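Local coordinates for insecticidal Delta-Endotoxin Cry8Ea1 (Bacillus Thuringiensis, PDB 3EB7), which kills larvae of the underground pest Holotrichia parallela, probably by forming pores in gut-cell membranes as other three-domain Cry toxins do, at residues 183-187 with 466-470; 460-465 with 474-478; 175-180 with 539-543. All blocks are in the same frame, centred on the assembly; numbering follows the deposited sequence.

Interaction 1: residues 183-187 with 466-470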
ATOM      1  N   VAL A 183     -11.679  -4.798  -4.317  1.00 20.64           N
ATOM      2  CA  VAL A 183     -10.745  -5.554  -5.153  1.00 20.05           C
ATOM      3  C   VAL A 183     -11.351  -5.751  -6.545  1.00 19.22           C
ATOM      4  O   VAL A 183     -10.719  -5.430  -7.547  1.00 18.34           O
ATOM      5  CB  VAL A 183     -10.330  -6.897  -4.464  1.00 20.84           C
ATOM      6  CG1 VAL A 183      -9.490  -7.790  -5.422  1.00 18.52           C
ATOM      7  CG2 VAL A 183      -9.583  -6.590  -3.136  1.00 19.60           C
ATOM      8  N   GLN A 184     -12.595  -6.208  -6.588  1.00 18.74           N
ATOM      9  CA  GLN A 184     -13.290  -6.444  -7.856  1.00 20.29           C
ATOM     10  C   GLN A 184     -13.338  -5.246  -8.807  1.00 19.20           C
ATOM     11  O   GLN A 184     -12.913  -5.351  -9.962  1.00 19.77           O
ATOM     12  CB  GLN A 184     -14.723  -7.001  -7.626  1.00 19.47           C
ATOM     13  CG  GLN A 184     -15.517  -7.078  -8.941  1.00 22.47           C
ATOM     14  CD  GLN A 184     -17.019  -7.336  -8.759  1.00 24.87           C
ATOM     15  OE1 GLN A 184     -17.476  -7.834  -7.725  1.00 23.82           O
ATOM     16  NE2 GLN A 184     -17.791  -6.984  -9.790  1.00 30.04           N
ATOM     17  N   TRP A 185     -13.866  -4.115  -8.321  1.00 19.03           N
ATOM     18  CA  TRP A 185     -13.962  -2.885  -9.108  1.00 18.12           C
ATOM     19  C   TRP A 185     -12.636  -2.212  -9.333  1.00 17.71           C
ATOM     20  O   TRP A 185     -12.458  -1.579 -10.362  1.00 17.59           O
ATOM     21  CB  TRP A 185     -15.009  -1.946  -8.526  1.00 18.20           C
ATOM     22  CG  TRP A 185     -16.371  -2.597  -8.697  1.00 17.02           C
ATOM     23  CD1 TRP A 185     -17.090  -3.236  -7.732  1.00 17.35           C
ATOM     24  CD2 TRP A 185     -17.116  -2.744  -9.915  1.00 15.79           C
ATOM     25  NE1 TRP A 185     -18.264  -3.732  -8.253  1.00 16.78           N
ATOM     26  CE2 TRP A 185     -18.307  -3.458  -9.594  1.00 17.59           C
ATOM     27  CE3 TRP A 185     -16.907  -2.342 -11.244  1.00 17.44           C
ATOM     28  CZ2 TRP A 185     -19.306  -3.768 -10.556  1.00 17.89           C
ATOM     29  CZ3 TRP A 185     -17.920  -2.667 -12.231  1.00 18.11           C
ATOM     30  CH2 TRP A 185     -19.092  -3.365 -11.861  1.00 18.55           C
ATOM     31  N   TYR A 186     -11.671  -2.416  -8.428  1.00 17.27           N
ATOM     32  CA  TYR A 186     -10.287  -2.035  -8.732  1.00 17.54           C
ATOM     33  C   TYR A 186      -9.775  -2.792  -9.969  1.00 17.43           C
ATOM     34  O   TYR A 186      -9.221  -2.172 -10.865  1.00 17.60           O
ATOM     35  CB  TYR A 186      -9.338  -2.259  -7.538  1.00 17.40           C
ATOM     36  CG  TYR A 186      -7.879  -2.072  -7.926  1.00 17.27           C
ATOM     37  CD1 TYR A 186      -7.242  -0.815  -7.790  1.00 17.04           C
ATOM     38  CD2 TYR A 186      -7.129  -3.154  -8.423  1.00 14.35           C
ATOM     39  CE1 TYR A 186      -5.870  -0.642  -8.173  1.00 16.57           C
ATOM     40  CE2 TYR A 186      -5.798  -3.004  -8.798  1.00 13.65           C
ATOM     41  CZ  TYR A 186      -5.165  -1.749  -8.681  1.00 16.72           C
ATOM     42  OH  TYR A 186      -3.817  -1.652  -9.035  1.00 16.44           O
ATOM     43  N   ARG A 187      -9.972  -4.120 -10.017  1.00 17.95           N
ATOM     44  CA  ARG A 187      -9.544  -4.931 -11.165  1.00 18.60           C
ATOM     45  C   ARG A 187     -10.253  -4.544 -12.460  1.00 18.66           C
ATOM     46  O   ARG A 187      -9.611  -4.339 -13.464  1.00 20.17           O
ATOM     47  CB  ARG A 187      -9.683  -6.446 -10.864  1.00 18.54           C
ATOM     48  CG  ARG A 187      -8.681  -6.933  -9.749  1.00 19.24           C
ATOM     49  CD  ARG A 187      -8.963  -8.364  -9.287  1.00 18.91           C
ATOM     50  NE  ARG A 187      -7.919  -8.889  -8.400  1.00 18.08           N
ATOM     51  CZ  ARG A 187      -8.033 -10.018  -7.695  1.00 14.89           C
ATOM     52  NH1 ARG A 187      -9.150 -10.724  -7.745  1.00 13.91           N
ATOM     53  NH2 ARG A 187      -7.056 -10.398  -6.890  1.00 14.83           N
ATOM     54  N   GLU A 466      -2.198 -11.740  -8.816  1.00 28.48           N
ATOM     55  CA  GLU A 466      -2.474 -10.516  -8.042  1.00 27.72           C
ATOM     56  C   GLU A 466      -3.340 -10.784  -6.806  1.00 27.12           C
ATOM     57  O   GLU A 466      -4.220  -9.988  -6.457  1.00 26.93           O
ATOM     58  CB  GLU A 466      -3.125  -9.441  -8.924  1.00 28.38           C
ATOM     59  CG  GLU A 466      -2.342  -9.096 -10.215  1.00 30.98           C
ATOM     60  CD  GLU A 466      -0.989  -8.483  -9.916  1.00 34.80           C
ATOM     61  OE1 GLU A 466      -0.808  -7.959  -8.787  1.00 38.60           O
ATOM     62  OE2 GLU A 466      -0.098  -8.511 -10.795  1.00 37.46           O
ATOM     63  N   VAL A 467      -3.091 -11.917  -6.155  1.00 25.84           N
ATOM     64  CA  VAL A 467      -3.762 -12.278  -4.917  1.00 24.95           C
ATOM     65  C   VAL A 467      -3.478 -11.236  -3.816  1.00 24.44           C
ATOM     66  O   VAL A 467      -4.299 -11.019  -2.921  1.00 23.97           O
ATOM     67  CB  VAL A 467      -3.396 -13.740  -4.475  1.00 25.32           C
ATOM     68  CG1 VAL A 467      -3.846 -14.034  -3.014  1.00 23.97           C
ATOM     69  CG2 VAL A 467      -4.021 -14.764  -5.450  1.00 22.42           C
ATOM     70  N   GLY A 468      -2.334 -10.569  -3.929  1.00 23.57           N
ATOM     71  CA  GLY A 468      -1.927  -9.542  -2.994  1.00 22.14           C
ATOM     72  C   GLY A 468      -2.747  -8.270  -3.044  1.00 22.10           C
ATOM     73  O   GLY A 468      -2.595  -7.428  -2.179  1.00 22.45           O
ATOM     74  N   HIS A 469      -3.650  -8.130  -4.017  1.00 21.64           N
ATOM     75  CA  HIS A 469      -4.639  -7.042  -3.961  1.00 20.57           C
ATOM     76  C   HIS A 469      -5.440  -7.068  -2.693  1.00 20.18           C
ATOM     77  O   HIS A 469      -5.878  -6.030  -2.236  1.00 20.32           O
ATOM     78  CB  HIS A 469      -5.605  -7.032  -5.130  1.00 21.41           C
ATOM     79  CG  HIS A 469      -4.993  -6.627  -6.430  1.00 19.61           C
ATOM     80  ND1 HIS A 469      -5.608  -6.869  -7.636  1.00 18.43           N
ATOM     81  CD2 HIS A 469      -3.831  -5.996  -6.715  1.00 18.28           C
ATOM     82  CE1 HIS A 469      -4.850  -6.399  -8.612  1.00 17.77           C
ATOM     83  NE2 HIS A 469      -3.763  -5.873  -8.078  1.00 18.22           N
ATOM     84  N   TYR A 470      -5.619  -8.249  -2.126  1.00 19.96           N
ATOM     85  CA  TYR A 470      -6.237  -8.402  -0.806  1.00 19.98           C
ATOM     86  C   TYR A 470      -5.286  -8.209   0.389  1.00 20.45           C
ATOM     87  O   TYR A 470      -5.757  -7.978   1.508  1.00 21.18           O
ATOM     88  CB  TYR A 470      -6.872  -9.793  -0.683  1.00 20.00           C
ATOM     89  CG  TYR A 470      -8.215  -9.930  -1.376  1.00 17.92           C
ATOM     90  CD1 TYR A 470      -8.306 -10.488  -2.654  1.00 16.54           C
ATOM     91  CD2 TYR A 470      -9.390  -9.470  -0.754  1.00 17.49           C
ATOM     92  CE1 TYR A 470      -9.538 -10.616  -3.312  1.00 16.46           C
ATOM     93  CE2 TYR A 470     -10.626  -9.573  -1.402  1.00 18.82           C
ATOM     94  CZ  TYR A 470     -10.692 -10.145  -2.673  1.00 18.14           C
ATOM     95  OH  TYR A 470     -11.915 -10.263  -3.292  1.00 20.28           O
TER
HETATM   96  O   HOH W   1      -1.918  -3.829  -9.068  1.00 29.71           O
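In this three-domain Cry toxin, a short 3-10 turn (467-469) of the C-terminal domain docks against helix 161-191 of the N-terminal helical domain. R187 reaches across with two hydrogen bonds in the plane of its guanidinium: NE donates to H469 ND1 (3.2 Å) and NH2 to the carbonyl E466 O (2.9 Å). E466 O is doubly used, since it also accepts from H469 N at 3.1 Å inside the turn, so the arginine binds where the turn starts. The other imidazole nitrogen, H469 NE2, meets a water at 2.9 Å, and Y186 OH lies 2.9 Å from the same water. The two rings also make a T-shaped pair, the edge of Y186 toward the face of H469, with centroids 4.9 Å apart and planes at 73°. Y470 OH hydrogen-bonds D180 OD1, three residues before V183 on the same helix. One face of the Y470 ring is covered by V183, whose CG2 makes a CH-pi contact 3.6 Å from its centroid.

Interaction 2: residues 460-465 with 474-478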
ATOM      1  N   PRO A 460      11.888 -18.721  -2.320  1.00 25.03           N
ATOM      2  CA  PRO A 460      10.971 -18.541  -3.464  1.00 25.16           C
ATOM      3  C   PRO A 460      10.421 -17.094  -3.604  1.00 25.44           C
ATOM      4  O   PRO A 460      10.108 -16.416  -2.606  1.00 25.46           O
ATOM      5  CB  PRO A 460       9.829 -19.541  -3.194  1.00 24.71           C
ATOM      6  CG  PRO A 460      10.233 -20.324  -2.017  1.00 26.05           C
ATOM      7  CD  PRO A 460      11.352 -19.634  -1.297  1.00 24.37           C
ATOM      8  N   LYS A 461      10.315 -16.654  -4.847  1.00 25.24           N
ATOM      9  CA  LYS A 461       9.740 -15.380  -5.173  1.00 25.67           C
ATOM     10  C   LYS A 461       8.253 -15.570  -5.286  1.00 25.96           C
ATOM     11  O   LYS A 461       7.798 -16.716  -5.426  1.00 25.90           O
ATOM     12  CB  LYS A 461      10.303 -14.879  -6.498  1.00 25.94           C
ATOM     13  CG  LYS A 461      11.793 -14.595  -6.480  1.00 27.40           C
ATOM     14  CD  LYS A 461      12.199 -14.274  -7.900  1.00 34.58           C
ATOM     15  CE  LYS A 461      13.681 -13.993  -8.049  1.00 38.87           C
ATOM     16  NZ  LYS A 461      14.016 -13.731  -9.507  1.00 42.96           N
ATOM     17  N   PRO A 462       7.468 -14.461  -5.189  1.00 26.01           N
ATOM     18  CA  PRO A 462       6.024 -14.554  -5.449  1.00 26.07           C
ATOM     19  C   PRO A 462       5.734 -15.032  -6.872  1.00 26.30           C
ATOM     20  O   PRO A 462       6.525 -14.813  -7.765  1.00 25.84           O
ATOM     21  CB  PRO A 462       5.536 -13.116  -5.249  1.00 26.11           C
ATOM     22  CG  PRO A 462       6.597 -12.506  -4.364  1.00 26.30           C
ATOM     23  CD  PRO A 462       7.871 -13.100  -4.800  1.00 24.65           C
ATOM     24  N   SER A 463       4.614 -15.703  -7.071  1.00 27.30           N
ATOM     25  CA  SER A 463       4.243 -16.160  -8.408  1.00 28.67           C
ATOM     26  C   SER A 463       3.462 -15.080  -9.121  1.00 28.97           C
ATOM     27  O   SER A 463       2.985 -14.131  -8.486  1.00 29.65           O
ATOM     28  CB  SER A 463       3.444 -17.461  -8.311  1.00 28.94           C
ATOM     29  OG  SER A 463       4.245 -18.445  -7.634  1.00 30.67           O
ATOM     30  N   ALA A 464       3.356 -15.193 -10.439  1.00 29.38           N
ATOM     31  CA  ALA A 464       2.702 -14.160 -11.209  1.00 30.09           C
ATOM     32  C   ALA A 464       1.174 -14.300 -11.059  1.00 30.26           C
ATOM     33  O   ALA A 464       0.521 -15.017 -11.817  1.00 30.82           O
ATOM     34  CB  ALA A 464       3.143 -14.210 -12.670  1.00 30.71           C
ATOM     35  N   ASN A 465       0.642 -13.648 -10.028  1.00 29.45           N
ATOM     36  CA  ASN A 465      -0.781 -13.550  -9.740  1.00 29.36           C
ATOM     37  C   ASN A 465      -0.963 -12.224  -8.962  1.00 29.02           C
ATOM     38  O   ASN A 465       0.027 -11.651  -8.495  1.00 29.46           O
ATOM     39  CB  ASN A 465      -1.246 -14.774  -8.914  1.00 29.44           C
ATOM     40  CG  ASN A 465      -0.620 -14.830  -7.514  1.00 31.55           C
ATOM     41  OD1 ASN A 465      -0.725 -13.883  -6.728  1.00 32.09           O
ATOM     42  ND2 ASN A 465       0.035 -15.945  -7.200  1.00 32.28           N
ATOM     43  N   ASP A 474       2.570  -9.078  -2.091  1.00 21.46           N
ATOM     44  CA  ASP A 474       2.532 -10.419  -2.643  1.00 23.37           C
ATOM     45  C   ASP A 474       2.612 -11.569  -1.615  1.00 22.94           C
ATOM     46  O   ASP A 474       3.434 -11.554  -0.689  1.00 24.72           O
ATOM     47  CB  ASP A 474       3.657 -10.585  -3.651  1.00 24.85           C
ATOM     48  CG  ASP A 474       3.476  -9.709  -4.892  1.00 29.81           C
ATOM     49  OD1 ASP A 474       2.308  -9.467  -5.321  1.00 34.77           O
ATOM     50  OD2 ASP A 474       4.524  -9.268  -5.434  1.00 34.29           O
ATOM     51  N   PRO A 475       1.761 -12.581  -1.774  1.00 21.88           N
ATOM     52  CA  PRO A 475       1.928 -13.792  -0.955  1.00 20.36           C
ATOM     53  C   PRO A 475       3.073 -14.653  -1.551  1.00 20.20           C
ATOM     54  O   PRO A 475       3.498 -14.397  -2.683  1.00 18.49           O
ATOM     55  CB  PRO A 475       0.612 -14.527  -1.183  1.00 20.20           C
ATOM     56  CG  PRO A 475       0.235 -14.154  -2.652  1.00 19.68           C
ATOM     57  CD  PRO A 475       0.639 -12.682  -2.741  1.00 21.21           C
ATOM     58  N   ILE A 476       3.528 -15.682  -0.823  1.00 20.39           N
ATOM     59  CA  ILE A 476       4.377 -16.724  -1.418  1.00 21.21           C
ATOM     60  C   ILE A 476       3.469 -17.939  -1.692  1.00 22.08           C
ATOM     61  O   ILE A 476       2.668 -18.290  -0.849  1.00 22.36           O
ATOM     62  CB  ILE A 476       5.651 -17.082  -0.533  1.00 21.69           C
ATOM     63  CG1 ILE A 476       6.554 -15.856  -0.275  1.00 20.22           C
ATOM     64  CG2 ILE A 476       6.507 -18.195  -1.150  1.00 20.06           C
ATOM     65  CD1 ILE A 476       6.884 -15.089  -1.480  1.00 18.90           C
ATOM     66  N   SER A 477       3.597 -18.554  -2.867  1.00 23.16           N
ATOM     67  CA  SER A 477       2.727 -19.672  -3.317  1.00 24.88           C
ATOM     68  C   SER A 477       3.451 -21.020  -3.348  1.00 25.13           C
ATOM     69  O   SER A 477       4.624 -21.071  -3.677  1.00 26.67           O
ATOM     70  CB  SER A 477       2.190 -19.404  -4.736  1.00 24.41           C
ATOM     71  OG  SER A 477       1.621 -18.101  -4.815  1.00 28.01           O
ATOM     72  N   PHE A 478       2.748 -22.110  -3.036  1.00 25.84           N
ATOM     73  CA  PHE A 478       3.294 -23.462  -3.229  1.00 25.65           C
ATOM     74  C   PHE A 478       2.312 -24.320  -4.004  1.00 25.89           C
ATOM     75  O   PHE A 478       1.148 -24.389  -3.648  1.00 25.27           O
ATOM     76  CB  PHE A 478       3.644 -24.116  -1.899  1.00 24.73           C
ATOM     77  CG  PHE A 478       4.553 -23.281  -1.050  1.00 26.33           C
ATOM     78  CD1 PHE A 478       4.034 -22.325  -0.172  1.00 26.25           C
ATOM     79  CD2 PHE A 478       5.932 -23.420  -1.141  1.00 26.09           C
ATOM     80  CE1 PHE A 478       4.884 -21.508   0.582  1.00 26.98           C
ATOM     81  CE2 PHE A 478       6.792 -22.615  -0.365  1.00 27.74           C
ATOM     82  CZ  PHE A 478       6.271 -21.661   0.488  1.00 25.38           C
TER
HETATM   83  O   HOH W   2       5.600 -18.086  -4.855  1.00 23.96           O
HETATM   84  O   HOH W   3       2.861 -15.812  -4.932  1.00 20.58           O
HETATM   85  O   HOH W   4       0.154 -10.881  -5.570  1.00 27.35           O
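No direct hydrogen bond joins these two segments; their polar link runs through waters. One water donates to K461 O (2.7 Å), accepts from S477 N (2.9 Å) and lies 3.1 Å from S463 OG. A second accepts from S463 N (2.8 Å), donates to P475 O (2.7 Å) and sits 2.6 Å from S477 OG. These waters take up the backbone groups of P475 and S477 that point away from strand 578-588, in the place where a neighbouring strand would otherwise pair. A third water lies between N465 O (3.0 Å) and D474 OD1 (2.6 Å). N465 OD1 accepts from V467 N, and A464 centres an inverse gamma turn.

Two prolines provide much of the apolar contact. P462 CB approaches D474 CB and P475 O, both at 3.5 Å, while P462 CG packs on I476 CD1 at 3.9 Å. P460 CB adds a contact to I476 CG2 at 4.1 Å. P460 and P462 lack amide hydrogens, consistent with the absence of regular pairing here; waters bridge the gap instead. I476 and F478 turn their backbone hydrogen bonds to I580 and V578, so the contact is that of an irregular loop crossing a short strand, its direction 112° from that of 474-478, in the C-terminal beta sandwich, the jelly-roll domain of three-domain Cry toxins.

Interaction 3: residues 175-180 with 539-543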
ATOM      1  N   ILE A 175     -16.730  -6.567   6.474  1.00 19.71           N
ATOM      2  CA  ILE A 175     -15.328  -6.634   6.090  1.00 19.30           C
ATOM      3  C   ILE A 175     -15.184  -7.400   4.783  1.00 20.11           C
ATOM      4  O   ILE A 175     -14.560  -6.906   3.832  1.00 20.02           O
ATOM      5  CB  ILE A 175     -14.414  -7.285   7.155  1.00 19.66           C
ATOM      6  CG1 ILE A 175     -14.349  -6.424   8.419  1.00 18.56           C
ATOM      7  CG2 ILE A 175     -12.979  -7.533   6.588  1.00 17.26           C
ATOM      8  CD1 ILE A 175     -13.773  -7.164   9.621  1.00 16.78           C
ATOM      9  N   ALA A 176     -15.762  -8.602   4.741  1.00 20.62           N
ATOM     10  CA  ALA A 176     -15.759  -9.445   3.525  1.00 21.40           C
ATOM     11  C   ALA A 176     -16.370  -8.741   2.336  1.00 21.22           C
ATOM     12  O   ALA A 176     -15.745  -8.638   1.290  1.00 22.70           O
ATOM     13  CB  ALA A 176     -16.474 -10.787   3.776  1.00 21.03           C
ATOM     14  N   GLN A 177     -17.589  -8.253   2.490  1.00 21.58           N
ATOM     15  CA  GLN A 177     -18.311  -7.628   1.374  1.00 22.81           C
ATOM     16  C   GLN A 177     -17.616  -6.366   0.831  1.00 21.11           C
ATOM     17  O   GLN A 177     -17.458  -6.232  -0.368  1.00 22.13           O
ATOM     18  CB  GLN A 177     -19.760  -7.325   1.786  1.00 21.98           C
ATOM     19  CG  GLN A 177     -20.447  -6.339   0.832  1.00 26.33           C
ATOM     20  CD  GLN A 177     -21.904  -5.971   1.196  1.00 27.21           C
ATOM     21  OE1 GLN A 177     -22.698  -6.821   1.624  1.00 34.11           O
ATOM     22  NE2 GLN A 177     -22.250  -4.690   1.014  1.00 31.20           N
ATOM     23  N   TYR A 178     -17.211  -5.451   1.717  1.00 20.23           N
ATOM     24  CA  TYR A 178     -16.498  -4.228   1.334  1.00 18.87           C
ATOM     25  C   TYR A 178     -15.125  -4.542   0.733  1.00 18.92           C
ATOM     26  O   TYR A 178     -14.714  -3.893  -0.201  1.00 18.40           O
ATOM     27  CB  TYR A 178     -16.329  -3.258   2.528  1.00 18.22           C
ATOM     28  CG  TYR A 178     -17.622  -2.685   3.138  1.00 17.12           C
ATOM     29  CD1 TYR A 178     -17.628  -2.164   4.432  1.00 15.87           C
ATOM     30  CD2 TYR A 178     -18.818  -2.681   2.432  1.00 14.76           C
ATOM     31  CE1 TYR A 178     -18.786  -1.655   5.005  1.00 16.74           C
ATOM     32  CE2 TYR A 178     -19.995  -2.179   2.985  1.00 16.77           C
ATOM     33  CZ  TYR A 178     -19.983  -1.660   4.270  1.00 17.87           C
ATOM     34  OH  TYR A 178     -21.149  -1.132   4.811  1.00 17.43           O
ATOM     35  N   SER A 179     -14.407  -5.529   1.267  1.00 18.89           N
ATOM     36  CA  SER A 179     -13.131  -5.892   0.676  1.00 19.56           C
ATOM     37  C   SER A 179     -13.348  -6.384  -0.752  1.00 19.95           C
ATOM     38  O   SER A 179     -12.662  -5.950  -1.679  1.00 20.64           O
ATOM     39  CB  SER A 179     -12.398  -6.946   1.513  1.00 19.65           C
ATOM     40  OG  SER A 179     -12.164  -6.505   2.837  1.00 19.57           O
ATOM     41  N   ASP A 180     -14.333  -7.255  -0.931  1.00 19.98           N
ATOM     42  CA  ASP A 180     -14.589  -7.892  -2.238  1.00 20.15           C
ATOM     43  C   ASP A 180     -14.989  -6.876  -3.296  1.00 19.30           C
ATOM     44  O   ASP A 180     -14.453  -6.890  -4.402  1.00 19.50           O
ATOM     45  CB  ASP A 180     -15.654  -8.990  -2.088  1.00 19.66           C
ATOM     46  CG  ASP A 180     -15.087 -10.280  -1.471  1.00 21.87           C
ATOM     47  OD1 ASP A 180     -13.833 -10.457  -1.426  1.00 22.52           O
ATOM     48  OD2 ASP A 180     -15.905 -11.149  -1.058  1.00 25.97           O
ATOM     49  N   LEU A 539     -10.463 -15.993  -6.115  1.00 23.17           N
ATOM     50  CA  LEU A 539     -10.349 -16.014  -4.644  1.00 24.04           C
ATOM     51  C   LEU A 539     -10.994 -14.773  -4.052  1.00 23.78           C
ATOM     52  O   LEU A 539     -10.897 -13.711  -4.611  1.00 24.68           O
ATOM     53  CB  LEU A 539      -8.898 -16.160  -4.161  1.00 22.77           C
ATOM     54  CG  LEU A 539      -8.164 -17.378  -4.712  1.00 24.30           C
ATOM     55  CD1 LEU A 539      -6.716 -17.515  -4.163  1.00 22.77           C
ATOM     56  CD2 LEU A 539      -8.978 -18.682  -4.495  1.00 28.28           C
ATOM     57  N   LYS A 540     -11.663 -14.928  -2.927  1.00 24.40           N
ATOM     58  CA  LYS A 540     -12.340 -13.828  -2.254  1.00 24.38           C
ATOM     59  C   LYS A 540     -11.846 -13.656  -0.836  1.00 23.92           C
ATOM     60  O   LYS A 540     -11.078 -14.484  -0.346  1.00 24.32           O
ATOM     61  CB  LYS A 540     -13.840 -14.061  -2.286  1.00 24.58           C
ATOM     62  CG  LYS A 540     -14.518 -13.264  -3.407  1.00 28.68           C
ATOM     63  CD  LYS A 540     -14.552 -13.988  -4.695  1.00 33.39           C
ATOM     64  CE  LYS A 540     -15.466 -13.270  -5.695  1.00 36.07           C
ATOM     65  NZ  LYS A 540     -14.858 -12.117  -6.404  1.00 34.61           N
ATOM     66  N   TYR A 541     -12.278 -12.591  -0.170  1.00 23.93           N
ATOM     67  CA  TYR A 541     -11.904 -12.355   1.222  1.00 23.71           C
ATOM     68  C   TYR A 541     -12.051 -13.603   2.121  1.00 24.17           C
ATOM     69  O   TYR A 541     -11.116 -13.954   2.821  1.00 22.52           O
ATOM     70  CB  TYR A 541     -12.676 -11.178   1.837  1.00 23.75           C
ATOM     71  CG  TYR A 541     -12.182 -10.914   3.228  1.00 23.06           C
ATOM     72  CD1 TYR A 541     -11.015 -10.165   3.443  1.00 23.78           C
ATOM     73  CD2 TYR A 541     -12.812 -11.503   4.338  1.00 25.11           C
ATOM     74  CE1 TYR A 541     -10.502  -9.970   4.744  1.00 23.92           C
ATOM     75  CE2 TYR A 541     -12.316 -11.324   5.642  1.00 22.24           C
ATOM     76  CZ  TYR A 541     -11.162 -10.546   5.829  1.00 24.96           C
ATOM     77  OH  TYR A 541     -10.686 -10.331   7.101  1.00 25.00           O
ATOM     78  N   GLU A 542     -13.223 -14.254   2.080  1.00 25.42           N
ATOM     79  CA  GLU A 542     -13.534 -15.458   2.894  1.00 28.21           C
ATOM     80  C   GLU A 542     -12.587 -16.682   2.715  1.00 27.28           C
ATOM     81  O   GLU A 542     -12.523 -17.547   3.592  1.00 26.88           O
ATOM     82  CB  GLU A 542     -14.969 -15.907   2.640  1.00 27.78           C
ATOM     83  CG  GLU A 542     -15.193 -16.343   1.194  1.00 31.83           C
ATOM     84  CD  GLU A 542     -16.559 -17.020   0.973  1.00 33.78           C
ATOM     85  OE1 GLU A 542     -16.599 -18.017   0.191  1.00 37.98           O
ATOM     86  OE2 GLU A 542     -17.577 -16.563   1.595  1.00 39.66           O
ATOM     87  N   ASN A 543     -11.880 -16.739   1.585  1.00 26.64           N
ATOM     88  CA  ASN A 543     -10.883 -17.761   1.331  1.00 26.60           C
ATOM     89  C   ASN A 543      -9.571 -17.547   2.093  1.00 27.08           C
ATOM     90  O   ASN A 543      -8.671 -18.371   2.005  1.00 27.14           O
ATOM     91  CB  ASN A 543     -10.588 -17.860  -0.177  1.00 26.34           C
ATOM     92  CG  ASN A 543     -11.844 -18.174  -1.010  1.00 25.52           C
ATOM     93  OD1 ASN A 543     -12.579 -19.129  -0.725  1.00 23.69           O
ATOM     94  ND2 ASN A 543     -12.069 -17.388  -2.050  1.00 19.80           N
TER
HETATM   95  O   HOH W   5     -15.747 -13.132   0.799  1.00 29.38           O
HETATM   96  O   HOH W   6     -13.310  -9.538  -5.942  1.00 35.86           O
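Loop 539-543 first meets helix 161-191 at K540: K540 CG packs 3.5 Å from D180 OD2, and K540 NZ is linked to D180 O by a water, 3.0 Å from NZ and 3.3 Å from D180 O. At Y541, the nearest point of the two backbones (CA to CA of A176, 5.4 Å), the amide Y541 N donates to D180 OD1 at 2.9 Å and 171°. The same oxygen also receives Y470 OH. The Y541 ring lies along the helix, with A176 CB 3.8 Å from Y541 CD2, while I175 CG2 makes a CH-pi contact over its face, 4.0 Å from the ring centroid. E542 continues the 3-10 turn 541-543, and E542 N donates to a water (3.0 Å) that in turn donates to D180 OD2 (2.7 Å). Both carboxylate oxygens of D180 thus serve this turn. I175 also packs on L144 of helix 133-153, and Y541 on R504 of strand 498-507, placing the contact between helical bundle and C-terminal beta sandwich.

Overall arrangement
Interactions 1 and 3 lie side by side on helix 161-191, their centres 10 Å apart, and both join the N-terminal helical domain to loops of the C-terminal beta sandwich. Y470 unites them: its OH probably hydrogen-bonds D180 OD1, and its ring packs on L539 O. Interaction 2 lies wholly within the C-terminal domain, 15 Å from interaction 1 and 20 Å from interaction 3 between centres. It touches interaction 1 where V467 and G468 meet P475. Along the chain, interactions 1 and 2 alternate in their segments, and both fall inside the long loop closed by interaction 3. Interactions 1 and 3 form one patch of the interface between the two domains, while interaction 2 packs against the 466-470 turn from within the C-terminal domain.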